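Local coordinates for protein spectinomycin 9-adenylyltransferase (Enterococcus faecalis, PDB 6SXJ) that transfers an adenylyl group from ATP to the 9-hydroxyl of spectinomycin and so makes the bacterium resistant to that antibiotic, at residues L216-R219 / E220-L223; N242-I245 / N246-N250. All coordinates share one frame; numbering follows the deposited sequence.

Contact 1: residues L216-R219 / E220-L223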
loop_
_atom_site.group_PDB
_atom_site.type_symbol
_atom_site.label_atom_id
_atom_site.label_comp_id
_atom_site.label_asym_id
_atom_site.label_seq_id
_atom_site.Cartn_x
_atom_site.Cartn_y
_atom_site.Cartn_z
ATOM N N LEU A 216 -17.171 -22.338 8.074
ATOM C CA LEU A 216 -15.980 -23.044 8.536
ATOM C C LEU A 216 -14.937 -23.242 7.440
ATOM O O LEU A 216 -13.774 -22.851 7.600
ATOM C CB LEU A 216 -16.390 -24.403 9.122
ATOM C CG LEU A 216 -15.252 -25.370 9.460
ATOM C CD1 LEU A 216 -14.479 -24.864 10.685
ATOM C CD2 LEU A 216 -15.774 -26.782 9.696
ATOM N N GLU A 217 -15.330 -23.878 6.331
ATOM C CA GLU A 217 -14.361 -24.191 5.284
ATOM C C GLU A 217 -13.595 -22.945 4.857
ATOM O O GLU A 217 -12.379 -22.997 4.631
ATOM C CB GLU A 217 -15.069 -24.832 4.085
ATOM C CG GLU A 217 -15.927 -23.896 3.242
ATOM C CD GLU A 217 -16.301 -24.522 1.894
ATOM O OE1 GLU A 217 -17.480 -24.425 1.478
ATOM O OE2 GLU A 217 -15.409 -25.117 1.254
ATOM N N HIS A 218 -14.290 -21.812 4.754
ATOM C CA HIS A 218 -13.648 -20.564 4.365
ATOM C C HIS A 218 -12.823 -19.990 5.512
ATOM O O HIS A 218 -11.715 -19.492 5.292
ATOM C CB HIS A 218 -14.704 -19.558 3.908
ATOM C CG HIS A 218 -15.485 -20.005 2.709
ATOM N ND1 HIS A 218 -14.903 -20.643 1.633
ATOM C CD2 HIS A 218 -16.803 -19.906 2.418
ATOM C CE1 HIS A 218 -15.828 -20.920 0.735
ATOM N NE2 HIS A 218 -16.990 -20.483 1.186
ATOM N N ARG A 219 -13.340 -20.060 6.740
ATOM C CA ARG A 219 -12.562 -19.628 7.896
ATOM C C ARG A 219 -11.259 -20.411 8.001
ATOM O O ARG A 219 -10.180 -19.828 8.150
ATOM C CB ARG A 219 -13.387 -19.796 9.168
ATOM C CG ARG A 219 -12.544 -19.923 10.425
ATOM C CD ARG A 219 -13.364 -19.594 11.652
ATOM N NE ARG A 219 -14.128 -20.743 12.133
ATOM C CZ ARG A 219 -15.455 -20.784 12.208
ATOM N NH1 ARG A 219 -16.183 -19.741 11.826
ATOM N NH2 ARG A 219 -16.053 -21.876 12.666
ATOM N N GLU A 220 -11.342 -21.740 7.930
ATOM C CA GLU A 220 -10.137 -22.564 7.944
ATOM C C GLU A 220 -9.093 -22.023 6.970
ATOM O O GLU A 220 -7.929 -21.826 7.338
ATOM C CB GLU A 220 -10.492 -24.016 7.601
ATOM C CG GLU A 220 -10.945 -24.868 8.785
ATOM C CD GLU A 220 -11.468 -26.239 8.362
ATOM O OE1 GLU A 220 -12.471 -26.705 8.948
ATOM O OE2 GLU A 220 -10.882 -26.852 7.442
ATOM N N ARG A 221 -9.494 -21.760 5.720
ATOM C CA ARG A 221 -8.529 -21.297 4.724
ATOM C C ARG A 221 -8.067 -19.868 5.002
ATOM O O ARG A 221 -6.900 -19.535 4.755
ATOM C CB ARG A 221 -9.132 -21.408 3.318
ATOM C CG ARG A 221 -9.126 -22.831 2.751
ATOM C CD ARG A 221 -9.550 -22.884 1.287
ATOM N NE ARG A 221 -10.991 -22.710 1.109
ATOM C CZ ARG A 221 -11.861 -23.712 0.982
ATOM N NH1 ARG A 221 -11.445 -24.971 1.018
ATOM N NH2 ARG A 221 -13.153 -23.457 0.820
ATOM N N ILE A 222 -8.952 -19.017 5.522
ATOM C CA ILE A 222 -8.571 -17.640 5.813
ATOM C C ILE A 222 -7.523 -17.599 6.919
ATOM O O ILE A 222 -6.560 -16.823 6.855
ATOM C CB ILE A 222 -9.816 -16.809 6.182
ATOM C CG1 ILE A 222 -10.685 -16.581 4.937
ATOM C CG2 ILE A 222 -9.395 -15.483 6.808
ATOM C CD1 ILE A 222 -11.950 -15.763 5.184
ATOM N N LEU A 223 -7.701 -18.418 7.959
ATOM C CA LEU A 223 -6.728 -18.460 9.041
ATOM C C LEU A 223 -5.414 -19.088 8.590
ATOM O O LEU A 223 -4.349 -18.721 9.097
ATOM C CB LEU A 223 -7.316 -19.216 10.228
ATOM C CG LEU A 223 -8.389 -18.425 10.978
ATOM C CD1 LEU A 223 -9.081 -19.296 12.014
ATOM C CD2 LEU A 223 -7.782 -17.186 11.632
#
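E217 and R221, one helical turn apart, form a salt bridge, with R221 NH2 2.8 Å from E217 OE2. The nitrogen comes from above the carboxylate plane, 49° out of it, and the two flat groups are turned 60° against each other. This is a single-point contact, not a paired, coplanar one. E217 CG sits between its own backbone N and carbonyl carbon (chi1 72°), and the chain then runs extended, alongside that of R221. R221 bends at chi3, and its guanidinium lies over the carbonyl oxygen E217 O, which is 3.7 Å from the plane of the group.

H218 completes the cluster. E217 CG rests over the centre of its ring, 3.7 Å from the ring plane. The ring crosses the guanidinium of R221 obliquely, with H218 ND1 and CE1 both at the guanidinium edge. H218 ND1 and R221 NE both hydrogen-bond to T244 OG1. One hydroxyl thus ties both side chains to helix 241-253 and would limit their rotation.

Further round the helix, the carboxylate of E220 lies against L216, with E220 OE1 3.1 Å from L216 CG. R219 and L223 run side by side, R219 CG to L223 CD1, at 3.9 Å. The backbone bonds E220 N to L216 O (2.7 Å) and L223 N to R219 O (2.9 Å) are nearly straight, while R221 N to E217 O is weak. I222 is buried against helices 181-196 and 203-212. The arrangement is an i to i+4 salt bridge on the first turns of an alpha-helix in the helical C-terminal domain, of the aminoglycoside adenylyltransferase family.

Contact 2: residues N242-I245 / N246-N250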
loop_
_atom_site.group_PDB
_atom_site.type_symbol
_atom_site.label_atom_id
_atom_site.label_comp_id
_atom_site.label_asym_id
_atom_site.label_seq_id
_atom_site.Cartn_x
_atom_site.Cartn_y
_atom_site.Cartn_z
ATOM N N ASN A 242 -10.056 -21.241 -4.628
ATOM C CA ASN A 242 -11.086 -20.682 -5.492
ATOM C C ASN A 242 -12.377 -20.439 -4.719
ATOM O O ASN A 242 -13.009 -19.386 -4.864
ATOM C CB ASN A 242 -11.324 -21.619 -6.679
ATOM C CG ASN A 242 -11.415 -23.073 -6.264
ATOM O OD1 ASN A 242 -10.546 -23.586 -5.555
ATOM N ND2 ASN A 242 -12.476 -23.747 -6.703
ATOM N N LEU A 243 -12.770 -21.390 -3.871
ATOM C CA LEU A 243 -14.057 -21.291 -3.184
ATOM C C LEU A 243 -14.102 -20.094 -2.249
ATOM O O LEU A 243 -15.091 -19.352 -2.211
ATOM C CB LEU A 243 -14.327 -22.582 -2.412
ATOM C CG LEU A 243 -14.172 -23.842 -3.262
ATOM C CD1 LEU A 243 -14.386 -25.095 -2.452
ATOM C CD2 LEU A 243 -15.142 -23.785 -4.434
ATOM N N THR A 244 -13.043 -19.899 -1.464
ATOM C CA THR A 244 -13.041 -18.785 -0.520
ATOM C C THR A 244 -12.958 -17.451 -1.247
ATOM O O THR A 244 -13.637 -16.488 -0.874
ATOM C CB THR A 244 -11.881 -18.940 0.466
ATOM O OG1 THR A 244 -12.068 -20.125 1.250
ATOM C CG2 THR A 244 -11.803 -17.744 1.380
ATOM N N ILE A 245 -12.116 -17.367 -2.282
ATOM C CA ILE A 245 -12.084 -16.167 -3.116
ATOM C C ILE A 245 -13.491 -15.838 -3.597
ATOM O O ILE A 245 -13.965 -14.698 -3.479
ATOM C CB ILE A 245 -11.115 -16.366 -4.297
ATOM C CG1 ILE A 245 -9.675 -16.519 -3.792
ATOM C CG2 ILE A 245 -11.214 -15.210 -5.280
ATOM C CD1 ILE A 245 -8.957 -15.201 -3.579
ATOM N N ASN A 246 -14.180 -16.838 -4.158
ATOM C CA ASN A 246 -15.556 -16.643 -4.598
ATOM C C ASN A 246 -16.431 -16.186 -3.438
ATOM O O ASN A 246 -17.186 -15.215 -3.557
ATOM C CB ASN A 246 -16.097 -17.938 -5.207
ATOM C CG ASN A 246 -15.446 -18.273 -6.534
ATOM O OD1 ASN A 246 -14.822 -17.415 -7.164
ATOM N ND2 ASN A 246 -15.582 -19.528 -6.966
ATOM N N TYR A 247 -16.320 -16.868 -2.296
ATOM C CA TYR A 247 -17.106 -16.485 -1.128
ATOM C C TYR A 247 -16.834 -15.039 -0.728
ATOM O O TYR A 247 -17.765 -14.245 -0.540
ATOM C CB TYR A 247 -16.792 -17.418 0.042
ATOM C CG TYR A 247 -17.256 -16.856 1.367
ATOM C CD1 TYR A 247 -18.606 -16.848 1.692
ATOM C CD2 TYR A 247 -16.354 -16.313 2.281
ATOM C CE1 TYR A 247 -19.050 -16.329 2.886
ATOM C CE2 TYR A 247 -16.794 -15.794 3.489
ATOM C CZ TYR A 247 -18.147 -15.805 3.783
ATOM O OH TYR A 247 -18.615 -15.293 4.973
ATOM N N LEU A 248 -15.557 -14.684 -0.569
ATOM C CA LEU A 248 -15.214 -13.331 -0.146
ATOM C C LEU A 248 -15.663 -12.302 -1.172
ATOM O O LEU A 248 -16.125 -11.212 -0.811
ATOM C CB LEU A 248 -13.707 -13.229 0.086
ATOM C CG LEU A 248 -13.186 -14.085 1.242
ATOM C CD1 LEU A 248 -11.674 -14.064 1.318
ATOM C CD2 LEU A 248 -13.818 -13.583 2.528
ATOM N N ASN A 249 -15.518 -12.623 -2.459
ATOM C CA ASN A 249 -15.917 -11.683 -3.501
ATOM C C ASN A 249 -17.422 -11.443 -3.470
ATOM O O ASN A 249 -17.883 -10.295 -3.485
ATOM C CB ASN A 249 -15.478 -12.211 -4.868
ATOM C CG ASN A 249 -15.636 -11.181 -5.967
ATOM O OD1 ASN A 249 -15.229 -10.030 -5.820
ATOM N ND2 ASN A 249 -16.236 -11.589 -7.075
ATOM N N ASN A 250 -18.211 -12.517 -3.434
ATOM C CA ASN A 250 -19.659 -12.354 -3.379
ATOM C C ASN A 250 -20.075 -11.612 -2.113
ATOM O O ASN A 250 -20.859 -10.660 -2.170
ATOM C CB ASN A 250 -20.339 -13.720 -3.477
ATOM C CG ASN A 250 -20.303 -14.286 -4.896
ATOM O OD1 ASN A 250 -19.876 -15.423 -5.114
ATOM N ND2 ASN A 250 -20.747 -13.490 -5.867
#
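Helix 241-253 is the last helix of the modelled chain, and residues N242 to N250 are regular alpha-helix with i to i+4 backbone bonding. T244 and L248, both buried and one turn apart, lie on its inward side with I245. The side chains of T244 and L248 lie alongside each other and point the same way, with T244 CG2 3.7 Å from L248 CD1. The methyl of T244 stands anti to the backbone N and its hydroxyl beside that N (chi1 -64°). The two branches therefore part: CG2 goes to L248, and OG1 turns to R221 and H218 of helix 216-229.

T244 O is the acceptor for L248 N at 2.7 Å, with an N-H...O angle of 174°. L248 CG also touches this oxygen, at 3.2 Å. L248 continues into the domain core, where it packs on I185, L188 and I192 of helix 181-196. I245 turns to L188 of that helix and to I174. Helix 241-253 belongs to the helical C-terminal domain of the aminoglycoside adenylyltransferase family and packs its buried residues on helix 181-196.

Y247 lies on the side next to helix 216-229. Its CB touches T244 O at 3.4 Å, and that oxygen lies near the plane of the ring, at its edge. With CG anti to N (chi1 164°), the ring leads away from the preceding turn and stacks with H218. Its OH is hydrogen-bonded to S214 OG and R251 NE. On the exposed side, the amide of N246 lies against N242 O, with N246 CG 3.2 Å from it. The bond to that oxygen comes from N246 N instead, at 2.9 Å. N249 N bonds in the same way to I245 O, 2.8 Å away.

Overall arrangement
Contact 1 lies at the start of helix 216-229 and contact 2 on helix 241-253, the next helix in the chain. Contact 1 comes first along the chain. Their centres are about 11 Å apart, and both belong to the helical C-terminal domain. Side chains of contact 1 meet residues of contact 2 directly: H218 CE1 is 3.4 Å from L243 O, and the helices are also tied through T244. Helix 181-196 is shared, since I222 and L248 both reach I185. The two consecutive helices therefore pack on each other and on helix 181-196, apart from the mixed sheet formed by the earlier strands.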